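Local structure of iron Super-Oxide Dismutase (Plasmodium knowlesi, 2AWP) at residues F76-D79 with S80-P83; E92-E95 with K96-D100; N189-L192 with K193-L196. The protein probably uses an iron cofactor to disproportionate superoxide into hydrogen peroxide and oxygen, protecting the parasite's cells from this toxic radical. All blocks are in the same frame, centred on the assembly; numbering follows the deposited sequence.

Interaction 1: residues F76-D79 with S80-P83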
# COMPACT_ATOMS: atom_id res chain seq x y z
N PHE A 76 -4.89 16.76 6.29
CA PHE A 76 -5.93 17.10 5.32
C PHE A 76 -7.06 16.05 5.31
O PHE A 76 -8.22 16.39 5.18
CB PHE A 76 -5.31 17.28 3.93
CG PHE A 76 -6.14 18.14 2.98
CD1 PHE A 76 -6.10 19.53 3.06
CD2 PHE A 76 -6.95 17.55 2.02
CE1 PHE A 76 -6.84 20.32 2.20
CE2 PHE A 76 -7.70 18.33 1.14
CZ PHE A 76 -7.65 19.73 1.24
N TYR A 77 -6.70 14.78 5.46
CA TYR A 77 -7.64 13.68 5.58
C TYR A 77 -8.52 13.78 6.84
O TYR A 77 -9.74 13.68 6.75
CB TYR A 77 -6.86 12.37 5.56
CG TYR A 77 -7.64 11.09 5.82
CD1 TYR A 77 -8.63 10.65 4.93
CD2 TYR A 77 -7.36 10.30 6.94
CE1 TYR A 77 -9.34 9.47 5.16
CE2 TYR A 77 -8.06 9.10 7.19
CZ TYR A 77 -9.04 8.68 6.28
OH TYR A 77 -9.73 7.50 6.49
N TRP A 78 -7.90 14.01 7.99
CA TRP A 78 -8.65 14.14 9.25
C TRP A 78 -9.62 15.33 9.20
O TRP A 78 -10.77 15.21 9.60
CB TRP A 78 -7.68 14.27 10.46
CG TRP A 78 -6.79 13.05 10.63
CD1 TRP A 78 -5.44 13.03 10.73
CD2 TRP A 78 -7.22 11.68 10.68
NE1 TRP A 78 -4.99 11.74 10.83
CE2 TRP A 78 -6.06 10.89 10.80
CE3 TRP A 78 -8.47 11.05 10.62
CZ2 TRP A 78 -6.12 9.49 10.87
CZ3 TRP A 78 -8.53 9.66 10.71
CH2 TRP A 78 -7.36 8.90 10.82
N ASP A 79 -9.12 16.48 8.70
CA ASP A 79 -9.90 17.71 8.54
C ASP A 79 -11.00 17.61 7.48
O ASP A 79 -12.01 18.36 7.54
CB ASP A 79 -8.98 18.90 8.26
CG ASP A 79 -8.03 19.16 9.40
OD1 ASP A 79 -8.13 18.45 10.44
OD2 ASP A 79 -7.16 20.06 9.25
N SER A 80 -10.83 16.68 6.55
CA SER A 80 -11.85 16.37 5.53
C SER A 80 -13.04 15.57 6.06
O SER A 80 -13.99 15.29 5.31
CB SER A 80 -11.23 15.57 4.36
OG SER A 80 -10.38 16.39 3.57
N MET A 81 -12.98 15.20 7.34
CA MET A 81 -14.04 14.42 7.98
C MET A 81 -14.48 15.08 9.27
O MET A 81 -13.86 16.02 9.72
CB MET A 81 -13.54 13.01 8.32
CG MET A 81 -13.26 12.19 7.09
SD MET A 81 -12.73 10.53 7.49
CE MET A 81 -11.14 10.83 8.26
N GLY A 82 -15.52 14.54 9.90
CA GLY A 82 -15.96 15.03 11.20
C GLY A 82 -17.23 14.40 11.69
O GLY A 82 -17.97 13.79 10.90
N PRO A 83 -17.52 14.57 12.99
CA PRO A 83 -18.83 14.14 13.48
C PRO A 83 -19.88 15.16 13.02
O PRO A 83 -19.55 16.30 12.73
CB PRO A 83 -18.66 14.13 15.02
CG PRO A 83 -17.63 15.21 15.27
CD PRO A 83 -16.70 15.17 14.07

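Interaction 2: residues E92-E95 with K96-D100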
# COMPACT_ATOMS: atom_id res chain seq x y z
N GLU A 92 -20.94 27.01 -0.63
CA GLU A 92 -20.33 27.24 -1.95
C GLU A 92 -20.01 25.97 -2.75
O GLU A 92 -20.25 25.91 -3.96
CB GLU A 92 -19.09 28.12 -1.79
CG GLU A 92 -19.23 29.46 -2.50
CD GLU A 92 -20.20 30.44 -1.82
OE1 GLU A 92 -19.92 30.85 -0.67
OE2 GLU A 92 -21.22 30.81 -2.44
N ILE A 93 -19.51 24.95 -2.05
CA ILE A 93 -19.16 23.67 -2.65
C ILE A 93 -20.34 22.90 -3.30
O ILE A 93 -20.18 22.20 -4.29
CB ILE A 93 -18.38 22.75 -1.63
CG1 ILE A 93 -17.80 21.51 -2.34
CG2 ILE A 93 -19.29 22.30 -0.47
CD1 ILE A 93 -16.68 21.85 -3.30
N LYS A 94 -21.54 23.03 -2.74
CA LYS A 94 -22.71 22.43 -3.35
C LYS A 94 -22.93 22.93 -4.79
O LYS A 94 -23.19 22.15 -5.72
CB LYS A 94 -23.92 22.80 -2.50
CG LYS A 94 -25.25 22.33 -3.04
CD LYS A 94 -26.34 22.89 -2.14
CE LYS A 94 -27.56 22.02 -2.16
NZ LYS A 94 -27.30 20.59 -1.73
N GLU A 95 -22.88 24.25 -4.96
CA GLU A 95 -23.14 24.87 -6.25
C GLU A 95 -22.00 24.57 -7.24
O GLU A 95 -22.26 24.29 -8.39
CB GLU A 95 -23.40 26.37 -6.09
CG GLU A 95 -24.62 26.70 -5.21
CD GLU A 95 -24.47 28.05 -4.47
OE1 GLU A 95 -24.26 29.09 -5.15
OE2 GLU A 95 -24.55 28.07 -3.21
N LYS A 96 -20.76 24.58 -6.76
CA LYS A 96 -19.58 24.26 -7.57
C LYS A 96 -19.61 22.81 -8.07
O LYS A 96 -19.26 22.53 -9.24
CB LYS A 96 -18.28 24.51 -6.77
CG LYS A 96 -17.00 24.46 -7.62
CD LYS A 96 -16.81 25.70 -8.46
CE LYS A 96 -15.57 25.56 -9.34
NZ LYS A 96 -15.55 26.55 -10.42
N ILE A 97 -20.02 21.89 -7.20
CA ILE A 97 -20.21 20.50 -7.61
C ILE A 97 -21.31 20.35 -8.67
O ILE A 97 -21.18 19.61 -9.67
CB ILE A 97 -20.48 19.56 -6.36
CG1 ILE A 97 -19.15 19.32 -5.61
CG2 ILE A 97 -21.11 18.25 -6.83
CD1 ILE A 97 -19.26 18.68 -4.20
N GLN A 98 -22.43 21.04 -8.45
CA GLN A 98 -23.49 21.08 -9.48
C GLN A 98 -22.90 21.51 -10.84
O GLN A 98 -23.17 20.90 -11.86
CB GLN A 98 -24.65 22.02 -9.07
CG GLN A 98 -25.47 21.51 -7.89
CD GLN A 98 -26.26 22.60 -7.20
OE1 GLN A 98 -26.14 23.79 -7.54
NE2 GLN A 98 -27.08 22.21 -6.21
N GLU A 99 -22.10 22.58 -10.84
CA GLU A 99 -21.58 23.13 -12.08
C GLU A 99 -20.65 22.18 -12.79
O GLU A 99 -20.70 22.02 -14.02
CB GLU A 99 -20.85 24.45 -11.79
CG GLU A 99 -21.75 25.57 -11.41
CD GLU A 99 -20.99 26.81 -10.96
OE1 GLU A 99 -19.77 26.88 -11.25
OE2 GLU A 99 -21.59 27.70 -10.32
N ASP A 100 -19.78 21.53 -12.01
CA ASP A 100 -18.66 20.80 -12.58
C ASP A 100 -18.94 19.30 -12.72
O ASP A 100 -18.29 18.63 -13.52
CB ASP A 100 -17.37 21.11 -11.78
CG ASP A 100 -16.96 22.58 -11.86
OD1 ASP A 100 -17.52 23.32 -12.71
OD2 ASP A 100 -16.12 23.02 -11.06

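Interaction 3: residues N189-L192 with K193-L196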
# COMPACT_ATOMS: atom_id res chain seq x y z
N ASN A 189 -15.47 23.91 1.88
CA ASN A 189 -15.85 25.32 1.64
C ASN A 189 -14.71 26.26 1.97
O ASN A 189 -14.43 27.19 1.24
CB ASN A 189 -17.08 25.67 2.46
CG ASN A 189 -18.35 25.32 1.74
OD1 ASN A 189 -18.38 25.30 0.52
ND2 ASN A 189 -19.41 25.05 2.48
N GLU A 190 -14.03 25.96 3.07
CA GLU A 190 -12.89 26.73 3.46
C GLU A 190 -11.78 26.65 2.40
O GLU A 190 -11.16 27.67 2.05
CB GLU A 190 -12.40 26.26 4.81
CG GLU A 190 -11.09 26.86 5.22
CD GLU A 190 -10.60 26.32 6.55
OE1 GLU A 190 -11.32 25.50 7.18
OE2 GLU A 190 -9.49 26.71 6.96
N ASN A 191 -11.55 25.44 1.89
CA ASN A 191 -10.52 25.22 0.89
C ASN A 191 -10.88 25.87 -0.44
O ASN A 191 -10.03 26.47 -1.12
CB ASN A 191 -10.26 23.71 0.73
CG ASN A 191 -9.62 23.10 1.98
OD1 ASN A 191 -8.79 23.74 2.63
ND2 ASN A 191 -10.01 21.87 2.32
N LEU A 192 -12.15 25.76 -0.82
CA LEU A 192 -12.64 26.36 -2.07
C LEU A 192 -12.45 27.87 -2.08
O LEU A 192 -11.91 28.41 -3.04
CB LEU A 192 -14.11 26.02 -2.29
CG LEU A 192 -14.77 26.43 -3.62
CD1 LEU A 192 -14.08 25.82 -4.88
CD2 LEU A 192 -16.29 26.10 -3.60
N LYS A 193 -12.88 28.54 -1.01
CA LYS A 193 -12.73 29.98 -0.88
C LYS A 193 -11.27 30.42 -1.02
O LYS A 193 -10.99 31.41 -1.72
CB LYS A 193 -13.34 30.49 0.45
CG LYS A 193 -13.05 31.97 0.73
CD LYS A 193 -13.65 32.46 2.05
CE LYS A 193 -13.32 33.94 2.29
NZ LYS A 193 -14.02 34.48 3.51
N LYS A 194 -10.36 29.70 -0.36
CA LYS A 194 -8.93 30.03 -0.47
C LYS A 194 -8.49 29.79 -1.90
O LYS A 194 -7.78 30.62 -2.47
CB LYS A 194 -8.06 29.14 0.42
CG LYS A 194 -8.20 29.31 1.88
CD LYS A 194 -7.18 28.40 2.56
CE LYS A 194 -7.49 28.24 4.03
NZ LYS A 194 -6.94 26.96 4.50
N ALA A 195 -8.90 28.65 -2.45
CA ALA A 195 -8.49 28.23 -3.80
C ALA A 195 -8.88 29.20 -4.90
O ALA A 195 -8.11 29.47 -5.81
CB ALA A 195 -9.04 26.85 -4.12
N LEU A 196 -10.11 29.70 -4.81
CA LEU A 196 -10.63 30.64 -5.79
C LEU A 196 -10.02 32.05 -5.63
O LEU A 196 -10.11 32.86 -6.56
CB LEU A 196 -12.15 30.70 -5.71
CG LEU A 196 -12.94 29.51 -6.24
CD1 LEU A 196 -14.33 29.55 -5.64
CD2 LEU A 196 -12.98 29.55 -7.78
O HOH W 1 -7.36 24.35 4.67

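Interaction 1: residues F76-D79 with S80-P83
Ser80 and Met81 carry the chain off the end of helix 62-79: Ser80 N makes weak hydrogen bonds to both Phe76 O and Tyr77 O, while Met81 N donates to Trp78 O (3.2 Å, N-H...O 153°) from above the carbonyl plane. Phe76 O also accepts the hydroxyl of Ser80, whose OG lies 2.7 Å from it and tilted from the carbonyl plane. That hydroxyl is gripped twice, since it receives the backbone N-H of Thr156 on strand 151-158. With CG beside its own backbone N (chi1 -67°) and a bend at chi3, Met81 turns its methyl back toward the helix. CE sits over one face of the Tyr77 ring, 3.7 Å from the centroid, as a CH-pi contact, and SD stands obliquely farther off in a Met-aromatic contact. The same methyl also lies 3.6 Å from Trp78 CE3, so it rests against both aromatic side chains. Their polar ends are held elsewhere, Tyr77 OH by Tyr175 OH and Trp78 NE1 by His32 ND1. Both rings meet His27, and Tyr77 touches Asp158; His27 and Asp158 are probable iron ligands, consistent with Tyr77 and Trp78 belonging to the aromatic second shell of an iron superoxide dismutase active site.

Interaction 2: residues E92-E95 with K96-D100
Ile93 O accepts the backbone N-H of Ile97 at 2.9 Å, and the side chain of Ile97 crowds in beside the same oxygen, its CG1 at 3.3 Å. Three more i-to-i+4 bonds accompany this one through helix 92-101: Lys96 N to Glu92 O, Gln98 N to Lys94 O and Glu99 N to Glu95 O. On the buried side the two isoleucines meet at a slant, Ile97 CD1 resting 3.7 Å from Ile93 CG1. Ile93 can offer this branch because its CG1 is anti to the backbone N (chi1 -170°), swung toward the next turn. Trp185 of helix 185-196 and Leu134 of strand 134-140 pack against both residues.

The outer side is polar. Gln98 runs back over the preceding turn, and its two amide ends part there: NE2 lies 3.7 Å from Lys94 CG, whereas OE1 comes 3.4 Å from Glu95 CA. These are packing contacts against carbon. Lys94 sends its ammonium to Pro89 O, a bend at chi4 turning NZ off the line of the chain. Lys96 NZ has Asn132 O as its main partner and forms only a long salt bridge with Asp100 OD2, 3.6 Å away; Asp100 OD2 also accepts from Leu134 N. Both charged groups are thus tied to the connection leading into strand 134-140. The result is an amphipathic helix, its two isoleucines packed against the sheet of the alpha/beta C-terminal domain of iron/manganese superoxide dismutases.

Interaction 3: residues N189-L192 with K193-L196
Glu190 is extended from a CG anti to its backbone nitrogen (chi1 171°), and Lys194, with CG beside the nitrogen (chi1 -67°), reaches back along helix 185-196, which brings their charged ends together as an i-to-i+4 salt bridge. The side chains lie alongside each other, pointing the same way, with Glu190 CG 4.0 Å from Lys194 CE and Glu190 OE2 3.6 Å from Lys194 NZ. Around the same amphipathic helix, four backbone bonds join residues 189-192 to 193-196, among them Leu196 N to Leu192 O at 2.8 Å. A second i-to-i+4 pair occupies another side: Leu192 and Leu196 run side by side, and Leu196 CD1 approaches Leu192 CG to 3.7 Å. Leu192 also packs on Glu92 and Lys96 of helix 92-101, while Leu196 and Ala195 rest on Leu128 of strand 122-129. Asn191 is buried and divides its amide between two tasks, ND2 donating to Ile154 O in the sheet and OD1 serving the lysine indirectly. Direct approach of OD1 to Lys194 NZ stops at 4.2 Å; a water bridges the two, donating to Asn191 OD1 and accepting from Lys194 NZ, 2.6 Å from each.

How the interactions relate
The three interactions follow one another along the chain: the exit of helix 62-79, then helix 92-101, then the C-terminal helix 185-196. Interaction 1 belongs to the alpha-hairpin domain and lies nearest the probable iron site; interactions 2 and 3 lie away from it, on helices packed against the antiparallel sheet. Interactions 2 and 3 have centres 12 Å apart and meet where Asn189 OD1 probably accepts from Ile93 N (2.8 Å). Toward interaction 1, whose centre is 16 Å from that of interaction 3, Asn191 ND2 packs on Phe76 CZ. Interactions 1 and 2 do not touch, so helix 185-196 ties the end of the alpha-hairpin domain to helix 92-101 of the C-terminal domain.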